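Local coordinates for phosphodiesterase (Salpingoeca rosetta, PDB 7D7P), which belongs to the HD-type phosphodiesterases and holds a zinc ion and a magnesium ion close together in an all-helical domain, at residues Thr99-Asn104 with Leu144-Asp149; Pro105-Arg110 with Ala276-Glu281; Ala68-Val73 with His111-Leu116. All coordinates share one frame; numbering follows the deposited sequence.

Contact 1: Thr99-Asn104 with Leu144-Asp149; sequences TQYNKN and LSHDLD. With ZN (zinc ion), chain G; MG (magnesium ion), chain H.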
ATOM      1  N   THR A  99      29.170   7.470 -25.920  1.00 18.74           N
ATOM      2  CA  THR A  99      30.119   8.501 -25.515  1.00 24.80           C
ATOM      3  C   THR A  99      29.428   9.745 -24.980  1.00 23.99           C
ATOM      4  O   THR A  99      30.083  10.573 -24.338  1.00 23.41           O
ATOM      5  CB  THR A  99      31.034   8.889 -26.681  1.00 22.97           C
ATOM      6  OG1 THR A  99      30.244   9.370 -27.775  1.00 33.20           O
ATOM      7  CG2 THR A  99      31.857   7.695 -27.138  1.00 31.37           C
ATOM      8  N   GLN A 100      28.128   9.904 -25.231  1.00 21.54           N
ATOM      9  CA  GLN A 100      27.382  11.038 -24.703  1.00 21.12           C
ATOM     10  C   GLN A 100      26.674  10.722 -23.393  1.00 19.71           C
ATOM     11  O   GLN A 100      26.085  11.624 -22.791  1.00 16.81           O
ATOM     12  CB  GLN A 100      26.364  11.529 -25.733  1.00 21.32           C
ATOM     13  CG  GLN A 100      27.002  12.155 -26.961  1.00 29.18           C
ATOM     14  CD  GLN A 100      27.503  13.560 -26.706  1.00 40.17           C
ATOM     15  OE1 GLN A 100      28.585  13.936 -27.157  1.00 41.39           O
ATOM     16  NE2 GLN A 100      26.717  14.347 -25.981  1.00 32.75           N
ATOM     17  N   TYR A 101      26.707   9.474 -22.946  1.00 16.26           N
ATOM     18  CA  TYR A 101      26.313   9.154 -21.587  1.00 18.16           C
ATOM     19  C   TYR A 101      27.511   9.340 -20.668  1.00 20.64           C
ATOM     20  O   TYR A 101      28.664   9.174 -21.077  1.00 22.20           O
ATOM     21  CB  TYR A 101      25.772   7.725 -21.489  1.00 20.71           C
ATOM     22  CG  TYR A 101      24.306   7.624 -21.855  1.00 11.96           C
ATOM     23  CD1 TYR A 101      23.911   7.455 -23.173  1.00 17.33           C
ATOM     24  CD2 TYR A 101      23.319   7.721 -20.881  1.00 12.64           C
ATOM     25  CE1 TYR A 101      22.570   7.373 -23.515  1.00 15.81           C
ATOM     26  CE2 TYR A 101      21.976   7.640 -21.211  1.00 19.74           C
ATOM     27  CZ  TYR A 101      21.607   7.466 -22.530  1.00 19.49           C
ATOM     28  OH  TYR A 101      20.274   7.386 -22.869  1.00 17.46           O
ATOM     29  N   ASN A 102      27.231   9.714 -19.426  1.00 17.21           N
ATOM     30  CA  ASN A 102      28.263   9.956 -18.432  1.00 21.73           C
ATOM     31  C   ASN A 102      28.354   8.782 -17.463  1.00 24.89           C
ATOM     32  O   ASN A 102      27.438   7.962 -17.353  1.00 22.71           O
ATOM     33  CB  ASN A 102      27.980  11.259 -17.682  1.00 18.87           C
ATOM     34  CG  ASN A 102      27.935  12.459 -18.609  1.00 23.11           C
ATOM     35  OD1 ASN A 102      28.865  12.690 -19.381  1.00 22.21           O
ATOM     36  ND2 ASN A 102      26.843  13.216 -18.553  1.00 16.79           N
ATOM     37  N   LYS A 103      29.487   8.706 -16.763  1.00 27.41           N
ATOM     38  CA  LYS A 103      29.781   7.581 -15.876  1.00 25.64           C
ATOM     39  C   LYS A 103      29.105   7.766 -14.514  1.00 28.05           C
ATOM     40  O   LYS A 103      29.743   7.819 -13.463  1.00 31.73           O
ATOM     41  CB  LYS A 103      31.288   7.412 -15.728  1.00 31.86           C
ATOM     42  N   ASN A 104      27.779   7.862 -14.553  1.00 27.59           N
ATOM     43  CA  ASN A 104      26.989   7.956 -13.337  1.00 18.83           C
ATOM     44  C   ASN A 104      26.739   6.564 -12.762  1.00 21.87           C
ATOM     45  O   ASN A 104      26.817   5.561 -13.478  1.00 15.73           O
ATOM     46  CB  ASN A 104      25.659   8.650 -13.624  1.00 22.64           C
ATOM     47  CG  ASN A 104      25.836  10.052 -14.172  1.00 23.60           C
ATOM     48  OD1 ASN A 104      26.544  10.877 -13.592  1.00 21.76           O
ATOM     49  ND2 ASN A 104      25.195  10.329 -15.303  1.00 19.20           N
ATOM     50  N   LEU A 144      17.035   4.315 -26.194  1.00 12.61           N
ATOM     51  CA  LEU A 144      18.479   4.393 -25.993  1.00 15.22           C
ATOM     52  C   LEU A 144      18.940   5.823 -25.738  1.00 13.67           C
ATOM     53  O   LEU A 144      19.968   6.033 -25.084  1.00 14.17           O
ATOM     54  CB  LEU A 144      19.199   3.815 -27.210  1.00 12.60           C
ATOM     55  CG  LEU A 144      20.517   3.073 -27.005  1.00 23.56           C
ATOM     56  CD1 LEU A 144      20.467   2.143 -25.805  1.00 20.46           C
ATOM     57  CD2 LEU A 144      20.829   2.294 -28.265  1.00 28.24           C
ATOM     58  N   SER A 145      18.193   6.809 -26.227  1.00 11.23           N
ATOM     59  CA  SER A 145      18.572   8.213 -26.151  1.00 13.42           C
ATOM     60  C   SER A 145      17.898   8.960 -25.008  1.00 15.21           C
ATOM     61  O   SER A 145      18.142  10.158 -24.844  1.00 15.54           O
ATOM     62  CB  SER A 145      18.230   8.914 -27.472  1.00 15.21           C
ATOM     63  OG  SER A 145      18.849   8.280 -28.578  1.00 20.72           O
ATOM     64  N   HIS A 146      17.065   8.286 -24.212  1.00 16.15           N
ATOM     65  CA  HIS A 146      16.133   8.996 -23.339  1.00 16.43           C
ATOM     66  C   HIS A 146      16.809   9.701 -22.167  1.00 16.53           C
ATOM     67  O   HIS A 146      16.184  10.569 -21.552  1.00 19.28           O
ATOM     68  CB  HIS A 146      15.068   8.034 -22.813  1.00 17.93           C
ATOM     69  CG  HIS A 146      15.507   7.245 -21.622  1.00 21.08           C
ATOM     70  ND1 HIS A 146      16.315   6.133 -21.723  1.00 19.43           N
ATOM     71  CD2 HIS A 146      15.260   7.413 -20.302  1.00 15.75           C
ATOM     72  CE1 HIS A 146      16.541   5.646 -20.517  1.00 18.08           C
ATOM     73  NE2 HIS A 146      15.912   6.404 -19.637  1.00 16.54           N
ATOM     74  N   ASP A 147      18.056   9.354 -21.837  1.00 13.44           N
ATOM     75  CA  ASP A 147      18.742   9.961 -20.701  1.00 14.81           C
ATOM     76  C   ASP A 147      20.110  10.507 -21.096  1.00 15.01           C
ATOM     77  O   ASP A 147      21.030  10.526 -20.276  1.00 13.74           O
ATOM     78  CB  ASP A 147      18.886   8.963 -19.551  1.00 14.67           C
ATOM     79  CG  ASP A 147      17.789   9.104 -18.512  1.00 16.73           C
ATOM     80  OD1 ASP A 147      17.152  10.177 -18.449  1.00 14.86           O
ATOM     81  OD2 ASP A 147      17.566   8.138 -17.752  1.00 17.05           O
ATOM     82  N   LEU A 148      20.254  10.958 -22.342  1.00 16.12           N
ATOM     83  CA  LEU A 148      21.551  11.402 -22.845  1.00 21.77           C
ATOM     84  C   LEU A 148      22.113  12.552 -22.013  1.00 18.97           C
ATOM     85  O   LEU A 148      21.409  13.522 -21.716  1.00 17.36           O
ATOM     86  CB  LEU A 148      21.425  11.832 -24.305  1.00 18.75           C
ATOM     87  CG  LEU A 148      21.458  10.733 -25.368  1.00 17.66           C
ATOM     88  CD1 LEU A 148      20.841  11.250 -26.653  1.00 10.70           C
ATOM     89  CD2 LEU A 148      22.883  10.262 -25.609  1.00 14.43           C
ATOM     90  N   ASP A 149      23.392  12.430 -21.644  1.00 11.83           N
ATOM     91  CA  ASP A 149      24.134  13.472 -20.929  1.00 20.96           C
ATOM     92  C   ASP A 149      23.531  13.775 -19.558  1.00 21.50           C
ATOM     93  O   ASP A 149      23.643  14.892 -19.049  1.00 23.31           O
ATOM     94  CB  ASP A 149      24.248  14.751 -21.766  1.00 19.52           C
ATOM     95  CG  ASP A 149      25.316  15.699 -21.249  1.00 22.51           C
ATOM     96  OD1 ASP A 149      26.386  15.221 -20.816  1.00 25.31           O
ATOM     97  OD2 ASP A 149      25.080  16.927 -21.274  1.00 22.71           O
TER
HETATM   98 ZN    ZN G 806      15.886   6.751 -17.466  1.00 22.94          ZN
HETATM   99 MG    MG H 807      15.303  10.645 -17.429  1.00 21.78          MG
HETATM  100  O   HOH W   1      29.057  13.982 -22.019  1.00 39.01           O
HETATM  101  O   HOH W   2      14.353  10.981 -19.416  1.00 17.33           O
HETATM  102  O   HOH W   3      16.052  10.028 -15.383  1.00 16.88           O
HETATM  103  O   HOH W   4      14.451   8.787 -17.533  1.00 18.11           O
HETATM  104  O   HOH W   5      15.803   7.142 -15.123  1.00 18.64           O
HETATM  105  O   HOH W   6      15.958  12.525 -16.981  1.00 13.90           O
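Tyr101 carries Leu148 CA over one face of its ring, a CH-pi contact 4.2 Å from CA to the ring centroid, while Leu144 O sits at its edge. The His146 ring has Asp147 CB over one face, displaced toward the rim, and a zinc-bound water at its edge. Tyrosine suits this place because it joins a flat apolar surface to a hydroxyl that both gives and takes. OH donates to Leu144 O at 2.6 Å, from above the carbonyl plane, and accepts from Asp147 N at 3.1 Å (153°). It thus ties Leu144 of helix 133-145 to the metal-binding turn. His146 NE2 and Asp147 OD2 bind zinc, each at 2.2 Å; Asp147 OD1 binds magnesium, so one carboxylate bridges the two metals. Further out, Asn102 ND2 reaches Asp149 OD1 at 3.1 Å, meeting it from above the carboxylate plane, and also bonds His150 O. CG anti to the backbone N (chi1 -164°) brings the Asp149 carboxylate to Asn102; its strongest polar partner is His178. The contact joins the loop after helix 87-99 to helix 133-145 and the turn that follows; helix 109-126 touches Tyr101 and Leu144, and helix 174-187 touches Asp147 and Asp149.

Contact 2: Pro105-Arg110 with Ala276-Glu281; sequences PFHNWR and ARLQKE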
ATOM      1  N   PRO A 105      26.447   6.476 -11.460  1.00 18.24           N
ATOM      2  CA  PRO A 105      26.117   5.161 -10.881  1.00 18.32           C
ATOM      3  C   PRO A 105      24.867   4.534 -11.474  1.00 18.76           C
ATOM      4  O   PRO A 105      24.846   3.321 -11.712  1.00 17.35           O
ATOM      5  CB  PRO A 105      25.943   5.473  -9.386  1.00 20.65           C
ATOM      6  CG  PRO A 105      26.717   6.728  -9.163  1.00 24.65           C
ATOM      7  CD  PRO A 105      26.585   7.521 -10.430  1.00 22.46           C
ATOM      8  N   PHE A 106      23.821   5.322 -11.719  1.00 17.75           N
ATOM      9  CA  PHE A 106      22.568   4.808 -12.266  1.00 19.60           C
ATOM     10  C   PHE A 106      22.319   5.282 -13.687  1.00 19.12           C
ATOM     11  O   PHE A 106      22.134   4.463 -14.592  1.00 17.30           O
ATOM     12  CB  PHE A 106      21.390   5.202 -11.361  1.00 14.66           C
ATOM     13  CG  PHE A 106      20.069   4.617 -11.796  1.00 18.52           C
ATOM     14  CD1 PHE A 106      19.308   5.233 -12.781  1.00 16.67           C
ATOM     15  CD2 PHE A 106      19.587   3.457 -11.214  1.00 12.80           C
ATOM     16  CE1 PHE A 106      18.101   4.699 -13.184  1.00 18.40           C
ATOM     17  CE2 PHE A 106      18.376   2.919 -11.609  1.00 20.77           C
ATOM     18  CZ  PHE A 106      17.633   3.540 -12.597  1.00 25.19           C
ATOM     19  N   HIS A 107      22.282   6.598 -13.918  1.00 16.53           N
ATOM     20  CA  HIS A 107      21.902   7.141 -15.223  1.00 20.61           C
ATOM     21  C   HIS A 107      23.112   7.080 -16.149  1.00 18.47           C
ATOM     22  O   HIS A 107      23.773   8.080 -16.440  1.00 16.43           O
ATOM     23  CB  HIS A 107      21.363   8.560 -15.083  1.00 17.15           C
ATOM     24  CG  HIS A 107      20.029   8.636 -14.404  1.00 14.43           C
ATOM     25  ND1 HIS A 107      19.893   8.882 -13.054  1.00 18.82           N
ATOM     26  CD2 HIS A 107      18.773   8.492 -14.888  1.00 17.96           C
ATOM     27  CE1 HIS A 107      18.610   8.890 -12.738  1.00 15.43           C
ATOM     28  NE2 HIS A 107      17.910   8.654 -13.832  1.00 17.12           N
ATOM     29  N   ASN A 108      23.395   5.869 -16.627  1.00 18.91           N
ATOM     30  CA  ASN A 108      24.576   5.616 -17.442  1.00 16.78           C
ATOM     31  C   ASN A 108      24.209   4.845 -18.705  1.00 20.51           C
ATOM     32  O   ASN A 108      23.027   4.615 -18.983  1.00 14.73           O
ATOM     33  CB  ASN A 108      25.629   4.851 -16.631  1.00 19.09           C
ATOM     34  CG  ASN A 108      25.054   3.633 -15.919  1.00 19.52           C
ATOM     35  OD1 ASN A 108      24.311   2.848 -16.509  1.00 18.75           O
ATOM     36  ND2 ASN A 108      25.398   3.470 -14.644  1.00 12.93           N
ATOM     37  N   TRP A 109      25.223   4.431 -19.470  1.00 18.57           N
ATOM     38  CA  TRP A 109      24.975   3.723 -20.724  1.00 15.78           C
ATOM     39  C   TRP A 109      24.272   2.393 -20.493  1.00 13.87           C
ATOM     40  O   TRP A 109      23.487   1.952 -21.339  1.00 14.47           O
ATOM     41  CB  TRP A 109      26.294   3.512 -21.466  1.00 17.17           C
ATOM     42  CG  TRP A 109      26.274   2.447 -22.538  1.00 25.16           C
ATOM     43  CD1 TRP A 109      26.922   1.245 -22.509  1.00 25.87           C
ATOM     44  CD2 TRP A 109      25.613   2.513 -23.810  1.00 22.74           C
ATOM     45  NE1 TRP A 109      26.695   0.555 -23.673  1.00 20.22           N
ATOM     46  CE2 TRP A 109      25.896   1.310 -24.490  1.00 23.72           C
ATOM     47  CE3 TRP A 109      24.810   3.470 -24.438  1.00 20.76           C
ATOM     48  CZ2 TRP A 109      25.397   1.036 -25.761  1.00 22.29           C
ATOM     49  CZ3 TRP A 109      24.315   3.195 -25.701  1.00 23.83           C
ATOM     50  CH2 TRP A 109      24.611   1.988 -26.350  1.00 24.96           C
ATOM     51  N   ARG A 110      24.537   1.739 -19.362  1.00 17.32           N
ATOM     52  CA  ARG A 110      23.883   0.464 -19.095  1.00 23.22           C
ATOM     53  C   ARG A 110      22.409   0.650 -18.755  1.00 14.55           C
ATOM     54  O   ARG A 110      21.591  -0.223 -19.066  1.00 14.19           O
ATOM     55  CB  ARG A 110      24.620  -0.277 -17.983  1.00 15.24           C
ATOM     56  CG  ARG A 110      25.850  -1.010 -18.497  1.00 13.83           C
ATOM     57  CD  ARG A 110      26.704  -1.584 -17.380  1.00 19.21           C
ATOM     58  NE  ARG A 110      27.693  -2.524 -17.904  1.00 30.23           N
ATOM     59  CZ  ARG A 110      28.826  -2.167 -18.502  1.00 29.48           C
ATOM     60  NH1 ARG A 110      29.128  -0.884 -18.653  1.00 22.79           N
ATOM     61  NH2 ARG A 110      29.662  -3.095 -18.948  1.00 26.54           N
ATOM     62  N   ALA A 276      20.457   0.728  -5.192  1.00 17.03           N
ATOM     63  CA  ALA A 276      21.591   1.243  -4.433  1.00 20.28           C
ATOM     64  C   ALA A 276      22.398   2.244  -5.249  1.00 26.79           C
ATOM     65  O   ALA A 276      22.990   3.170  -4.683  1.00 18.71           O
ATOM     66  CB  ALA A 276      22.485   0.094  -3.968  1.00 16.44           C
ATOM     67  N   ARG A 277      22.432   2.073  -6.574  1.00 11.23           N
ATOM     68  CA  ARG A 277      23.122   3.031  -7.431  1.00 21.49           C
ATOM     69  C   ARG A 277      22.357   4.346  -7.518  1.00 15.51           C
ATOM     70  O   ARG A 277      22.967   5.420  -7.550  1.00 15.99           O
ATOM     71  CB  ARG A 277      23.330   2.428  -8.820  1.00 18.09           C
ATOM     72  CG  ARG A 277      24.381   1.335  -8.837  1.00 19.83           C
ATOM     73  CD  ARG A 277      24.378   0.544 -10.133  1.00 21.92           C
ATOM     74  NE  ARG A 277      25.560  -0.306 -10.231  1.00 21.78           N
ATOM     75  CZ  ARG A 277      26.668   0.031 -10.882  1.00 26.00           C
ATOM     76  NH1 ARG A 277      26.743   1.204 -11.496  1.00 16.69           N
ATOM     77  NH2 ARG A 277      27.700  -0.802 -10.919  1.00 26.26           N
ATOM     78  N   LEU A 278      21.022   4.284  -7.556  1.00 11.91           N
ATOM     79  CA  LEU A 278      20.230   5.509  -7.566  1.00 15.52           C
ATOM     80  C   LEU A 278      20.362   6.260  -6.247  1.00 19.42           C
ATOM     81  O   LEU A 278      20.435   7.495  -6.233  1.00 14.81           O
ATOM     82  CB  LEU A 278      18.763   5.185  -7.854  1.00 20.03           C
ATOM     83  CG  LEU A 278      17.838   6.393  -8.029  1.00 20.34           C
ATOM     84  CD1 LEU A 278      18.197   7.164  -9.295  1.00 13.53           C
ATOM     85  CD2 LEU A 278      16.370   5.973  -8.043  1.00 19.87           C
ATOM     86  N   GLN A 279      20.388   5.530  -5.129  1.00 18.49           N
ATOM     87  CA  GLN A 279      20.582   6.164  -3.829  1.00 18.77           C
ATOM     88  C   GLN A 279      21.907   6.916  -3.776  1.00 15.03           C
ATOM     89  O   GLN A 279      21.991   7.997  -3.183  1.00 21.80           O
ATOM     90  CB  GLN A 279      20.515   5.111  -2.719  1.00 17.78           C
ATOM     91  CG  GLN A 279      20.536   5.681  -1.306  1.00 21.77           C
ATOM     92  CD  GLN A 279      20.700   4.606  -0.243  1.00 25.03           C
ATOM     93  OE1 GLN A 279      21.538   3.716  -0.370  1.00 26.60           O
ATOM     94  NE2 GLN A 279      19.891   4.682   0.806  1.00 19.10           N
ATOM     95  N   LYS A 280      22.950   6.363  -4.400  1.00 18.89           N
ATOM     96  CA  LYS A 280      24.241   7.043  -4.431  1.00 18.73           C
ATOM     97  C   LYS A 280      24.149   8.371  -5.172  1.00 21.72           C
ATOM     98  O   LYS A 280      24.768   9.362  -4.764  1.00 20.17           O
ATOM     99  CB  LYS A 280      25.296   6.141  -5.072  1.00 25.25           C
ATOM    100  CG  LYS A 280      26.723   6.624  -4.870  1.00 33.54           C
ATOM    101  CD  LYS A 280      27.718   5.715  -5.569  1.00 52.18           C
ATOM    102  CE  LYS A 280      28.840   5.296  -4.632  1.00 57.95           C
ATOM    103  NZ  LYS A 280      29.973   4.676  -5.373  1.00 49.08           N
ATOM    104  N   GLU A 281      23.382   8.412  -6.266  1.00 17.26           N
ATOM    105  CA  GLU A 281      23.157   9.676  -6.957  1.00 18.18           C
ATOM    106  C   GLU A 281      22.379  10.650  -6.080  1.00 18.59           C
ATOM    107  O   GLU A 281      22.702  11.844  -6.030  1.00 16.78           O
ATOM    108  CB  GLU A 281      22.420   9.434  -8.273  1.00 19.96           C
ATOM    109  CG  GLU A 281      23.219   8.641  -9.287  1.00 18.20           C
ATOM    110  CD  GLU A 281      22.587   8.646 -10.663  1.00 21.50           C
ATOM    111  OE1 GLU A 281      21.536   9.301 -10.840  1.00 18.98           O
ATOM    112  OE2 GLU A 281      23.148   7.996 -11.569  1.00 19.43           O
TER
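Glu281 reaches from helix 268-291 to the turn at Phe106 and His107, and its carboxylate takes three N-H groups. OE2 accepts from Phe106 N at 2.8 Å and from His107 N at 2.9 Å, both arriving from the same face of the carboxylate. OE1 offers its syn lone pair to His107 ND1 at 2.8 Å; the oxygen lies in the ring plane and the bond is nearly straight (160°). Glutamate fits here because its chain, extended beyond CG, carries two acceptors across to successive backbone nitrogens and a ring. Arg277, one helical turn earlier, is likewise extended from CG to NE and sends NH1 to Pro105 O at 2.9 Å, in the carbonyl plane and on a lone pair. Leu278 CD1 lies over one face of the Phe106 ring, offset toward its rim, 4.3 Å from the centroid, and also touches His107 CE1 at 3.9 Å. CG anti to the backbone N (chi1 -175°) turns the Phe106 ring to Leu278. Pro105 packs its ring against the aliphatic parts of Lys280 and Glu281, CG meeting Lys280 CD at 3.9 Å. In the next shell, Phe106 CD1 lies over the centre of the His107 ring, which also stacks with His150, while Trp274 meets Phe106 edge-to-face. Asn108 caps helix 109-126 through OD1 to His111 N, while its ND2 bonds Asn104 O. The three N-H groups satisfy both oxygens of the buried Glu281 carboxylate, and its bond to ND1 helps fix the rotation of a histidine ring that lies close to the zinc ion.

Contact 3: Ala68-Val73 with His111-Leu116; sequences AVCVRV and HAVMVL. With ZN (zinc ion), chain G.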
ATOM      1  N   ALA A  68      26.385  -5.871 -28.824  1.00 21.80           N
ATOM      2  CA  ALA A  68      25.713  -6.965 -29.516  1.00 25.16           C
ATOM      3  C   ALA A  68      24.226  -7.000 -29.187  1.00 22.80           C
ATOM      4  O   ALA A  68      23.400  -7.327 -30.048  1.00 23.93           O
ATOM      5  CB  ALA A  68      26.375  -8.295 -29.156  1.00 28.05           C
ATOM      6  N   VAL A  69      23.865  -6.662 -27.946  1.00 18.26           N
ATOM      7  CA  VAL A  69      22.455  -6.640 -27.565  1.00 20.26           C
ATOM      8  C   VAL A  69      21.705  -5.576 -28.353  1.00 20.70           C
ATOM      9  O   VAL A  69      20.610  -5.825 -28.877  1.00 22.37           O
ATOM     10  CB  VAL A  69      22.310  -6.422 -26.046  1.00 24.44           C
ATOM     11  CG1 VAL A  69      20.856  -6.161 -25.688  1.00 26.27           C
ATOM     12  CG2 VAL A  69      22.841  -7.623 -25.283  1.00 26.09           C
ATOM     13  N   CYS A  70      22.279  -4.373 -28.453  1.00 15.74           N
ATOM     14  CA  CYS A  70      21.616  -3.292 -29.174  1.00 17.84           C
ATOM     15  C   CYS A  70      21.446  -3.638 -30.648  1.00 25.81           C
ATOM     16  O   CYS A  70      20.378  -3.415 -31.228  1.00 20.56           O
ATOM     17  CB  CYS A  70      22.409  -1.994 -29.015  1.00 17.48           C
ATOM     18  SG  CYS A  70      22.536  -1.396 -27.311  1.00 20.10           S
ATOM     19  N   VAL A  71      22.489  -4.194 -31.267  1.00 20.92           N
ATOM     20  CA  VAL A  71      22.405  -4.574 -32.674  1.00 19.64           C
ATOM     21  C   VAL A  71      21.398  -5.699 -32.866  1.00 23.96           C
ATOM     22  O   VAL A  71      20.636  -5.711 -33.841  1.00 24.84           O
ATOM     23  CB  VAL A  71      23.800  -4.962 -33.201  1.00 22.58           C
ATOM     24  CG1 VAL A  71      23.700  -5.514 -34.617  1.00 22.99           C
ATOM     25  CG2 VAL A  71      24.738  -3.767 -33.148  1.00 19.11           C
ATOM     26  N   ARG A  72      21.373  -6.665 -31.942  1.00 25.05           N
ATOM     27  CA  ARG A  72      20.448  -7.786 -32.067  1.00 22.25           C
ATOM     28  C   ARG A  72      18.998  -7.329 -31.963  1.00 21.05           C
ATOM     29  O   ARG A  72      18.123  -7.877 -32.644  1.00 20.11           O
ATOM     30  CB  ARG A  72      20.748  -8.843 -31.005  1.00 25.32           C
ATOM     31  CG  ARG A  72      21.823  -9.833 -31.402  1.00 29.64           C
ATOM     32  CD  ARG A  72      21.890 -10.997 -30.421  1.00 33.35           C
ATOM     33  NE  ARG A  72      20.709 -11.856 -30.483  1.00 28.49           N
ATOM     34  CZ  ARG A  72      20.506 -12.903 -29.689  1.00 35.22           C
ATOM     35  NH1 ARG A  72      21.400 -13.223 -28.763  1.00 37.50           N
ATOM     36  NH2 ARG A  72      19.405 -13.631 -29.815  1.00 36.18           N
ATOM     37  N   VAL A  73      18.719  -6.343 -31.107  1.00 23.81           N
ATOM     38  CA  VAL A  73      17.360  -5.815 -31.007  1.00 17.19           C
ATOM     39  C   VAL A  73      16.924  -5.232 -32.347  1.00 20.09           C
ATOM     40  O   VAL A  73      15.831  -5.525 -32.845  1.00 20.48           O
ATOM     41  CB  VAL A  73      17.265  -4.770 -29.881  1.00 17.45           C
ATOM     42  CG1 VAL A  73      15.936  -4.026 -29.965  1.00 18.48           C
ATOM     43  CG2 VAL A  73      17.420  -5.432 -28.521  1.00 19.05           C
ATOM     44  N   HIS A 111      22.047   1.775 -18.133  1.00 15.81           N
ATOM     45  CA  HIS A 111      20.633   2.081 -17.930  1.00 14.78           C
ATOM     46  C   HIS A 111      19.919   2.277 -19.263  1.00 13.31           C
ATOM     47  O   HIS A 111      18.778   1.835 -19.436  1.00 15.78           O
ATOM     48  CB  HIS A 111      20.483   3.325 -17.055  1.00 15.37           C
ATOM     49  CG  HIS A 111      19.079   3.839 -16.968  1.00 14.79           C
ATOM     50  ND1 HIS A 111      18.032   3.071 -16.507  1.00 16.79           N
ATOM     51  CD2 HIS A 111      18.548   5.045 -17.282  1.00 17.24           C
ATOM     52  CE1 HIS A 111      16.917   3.780 -16.541  1.00 14.68           C
ATOM     53  NE2 HIS A 111      17.202   4.981 -17.008  1.00 16.13           N
ATOM     54  N   ALA A 112      20.579   2.940 -20.216  1.00 10.93           N
ATOM     55  CA  ALA A 112      19.985   3.130 -21.535  1.00 17.85           C
ATOM     56  C   ALA A 112      19.725   1.794 -22.223  1.00 12.36           C
ATOM     57  O   ALA A 112      18.663   1.596 -22.824  1.00 13.97           O
ATOM     58  CB  ALA A 112      20.891   4.007 -22.399  1.00 11.92           C
ATOM     59  N   VAL A 113      20.683   0.866 -22.149  1.00 13.99           N
ATOM     60  CA  VAL A 113      20.495  -0.442 -22.771  1.00 17.73           C
ATOM     61  C   VAL A 113      19.381  -1.211 -22.071  1.00 13.30           C
ATOM     62  O   VAL A 113      18.600  -1.923 -22.715  1.00 17.30           O
ATOM     63  CB  VAL A 113      21.819  -1.230 -22.769  1.00 18.65           C
ATOM     64  CG1 VAL A 113      21.629  -2.604 -23.406  1.00 15.61           C
ATOM     65  CG2 VAL A 113      22.900  -0.445 -23.494  1.00 12.14           C
ATOM     66  N   MET A 114      19.289  -1.075 -20.745  1.00 21.41           N
ATOM     67  CA  MET A 114      18.200  -1.702 -19.999  1.00 18.03           C
ATOM     68  C   MET A 114      16.840  -1.207 -20.477  1.00 16.26           C
ATOM     69  O   MET A 114      15.893  -1.992 -20.603  1.00 14.13           O
ATOM     70  CB  MET A 114      18.365  -1.427 -18.502  1.00 19.52           C
ATOM     71  CG  MET A 114      19.431  -2.269 -17.824  1.00 22.43           C
ATOM     72  SD  MET A 114      18.875  -3.959 -17.554  1.00 23.47           S
ATOM     73  CE  MET A 114      18.066  -3.816 -15.960  1.00 23.65           C
ATOM     74  N   VAL A 115      16.719   0.095 -20.739  1.00 11.72           N
ATOM     75  CA  VAL A 115      15.441   0.637 -21.187  1.00 13.35           C
ATOM     76  C   VAL A 115      15.169   0.233 -22.631  1.00 13.80           C
ATOM     77  O   VAL A 115      14.021  -0.030 -23.011  1.00 16.62           O
ATOM     78  CB  VAL A 115      15.418   2.165 -20.996  1.00 13.97           C
ATOM     79  CG1 VAL A 115      14.148   2.772 -21.583  1.00 15.99           C
ATOM     80  CG2 VAL A 115      15.529   2.498 -19.520  1.00 13.12           C
ATOM     81  N   LEU A 116      16.217   0.163 -23.456  1.00 15.67           N
ATOM     82  CA  LEU A 116      16.046  -0.321 -24.821  1.00 18.58           C
ATOM     83  C   LEU A 116      15.568  -1.768 -24.829  1.00 15.42           C
ATOM     84  O   LEU A 116      14.611  -2.115 -25.531  1.00 19.68           O
ATOM     85  CB  LEU A 116      17.353  -0.185 -25.604  1.00 11.44           C
ATOM     86  CG  LEU A 116      17.365  -0.956 -26.930  1.00 21.71           C
ATOM     87  CD1 LEU A 116      16.376  -0.350 -27.916  1.00 16.43           C
ATOM     88  CD2 LEU A 116      18.760  -1.013 -27.536  1.00 19.24           C
TER
HETATM   89 ZN    ZN G 806      15.886   6.751 -17.466  1.00 22.94          ZN
HETATM   90  O   HOH W   4      14.451   8.787 -17.533  1.00 18.11           O
HETATM   91  O   HOH W   5      15.803   7.142 -15.123  1.00 18.64           O
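Leu116, which meets Cys70 across this contact, has its backbone N bonded to Ala112 O at 2.9 Å within its own helix; no hydrogen bond joins the two segments, which are held by apolar packing. SG anti to the carbonyl carbon (chi1 -62°) brings the sulfur of Cys70 to Leu116 CD2 at 3.8 Å and Val113 CG2 at 4.0 Å, so one atom meets two side chains a turn apart. Cysteine suits the position as a small, weakly polar group that fits against branched neighbours. Beside it the contact is looser: Val69 CG1 approaches Val113 CG1 to 4.3 Å, and Val73 CG1 approaches Leu116 CD1 to 4.2 Å. The helical segments run nearly the same way, 26° apart, with their axes 10.5 Å from each other at closest approach, a spacing filled by valine and leucine branches. Leu140 and Leu144 of helix 133-145 also pack on Leu116, and Leu94 of helix 87-99 on Cys70. His111 takes no part in this packing and instead binds zinc through NE2. With His146, Asp147 and Asp260 it completes the protein ligands of the metal site typical of the HD superfamily, here built into an all-helical bundle.

How the contacts relate
Contacts 1 and 3 are buried, whereas contact 2 is partly buried, with Lys280 exposed. Helix 109-126 links contacts 2 and 3: its cap and first two residues belong to contact 2, the residues from His111 to Leu116 to contact 3. Contacts 1 and 3 supply three of the four protein ligands of zinc, His146, Asp147 and His111, and share the two zinc-bound waters. Contact 2 comes up beside the metals, where His107 CD2 lies 3.1 Å from Asp147 OD2. The chemistry changes accordingly: polar bonds and metal coordination dominate the loops of contact 1, a buried carboxylate organises contact 2, and contact 3 is apolar between helices. Tyr101 OH packs on Ala112 CB, joining contact 1 to contact 3.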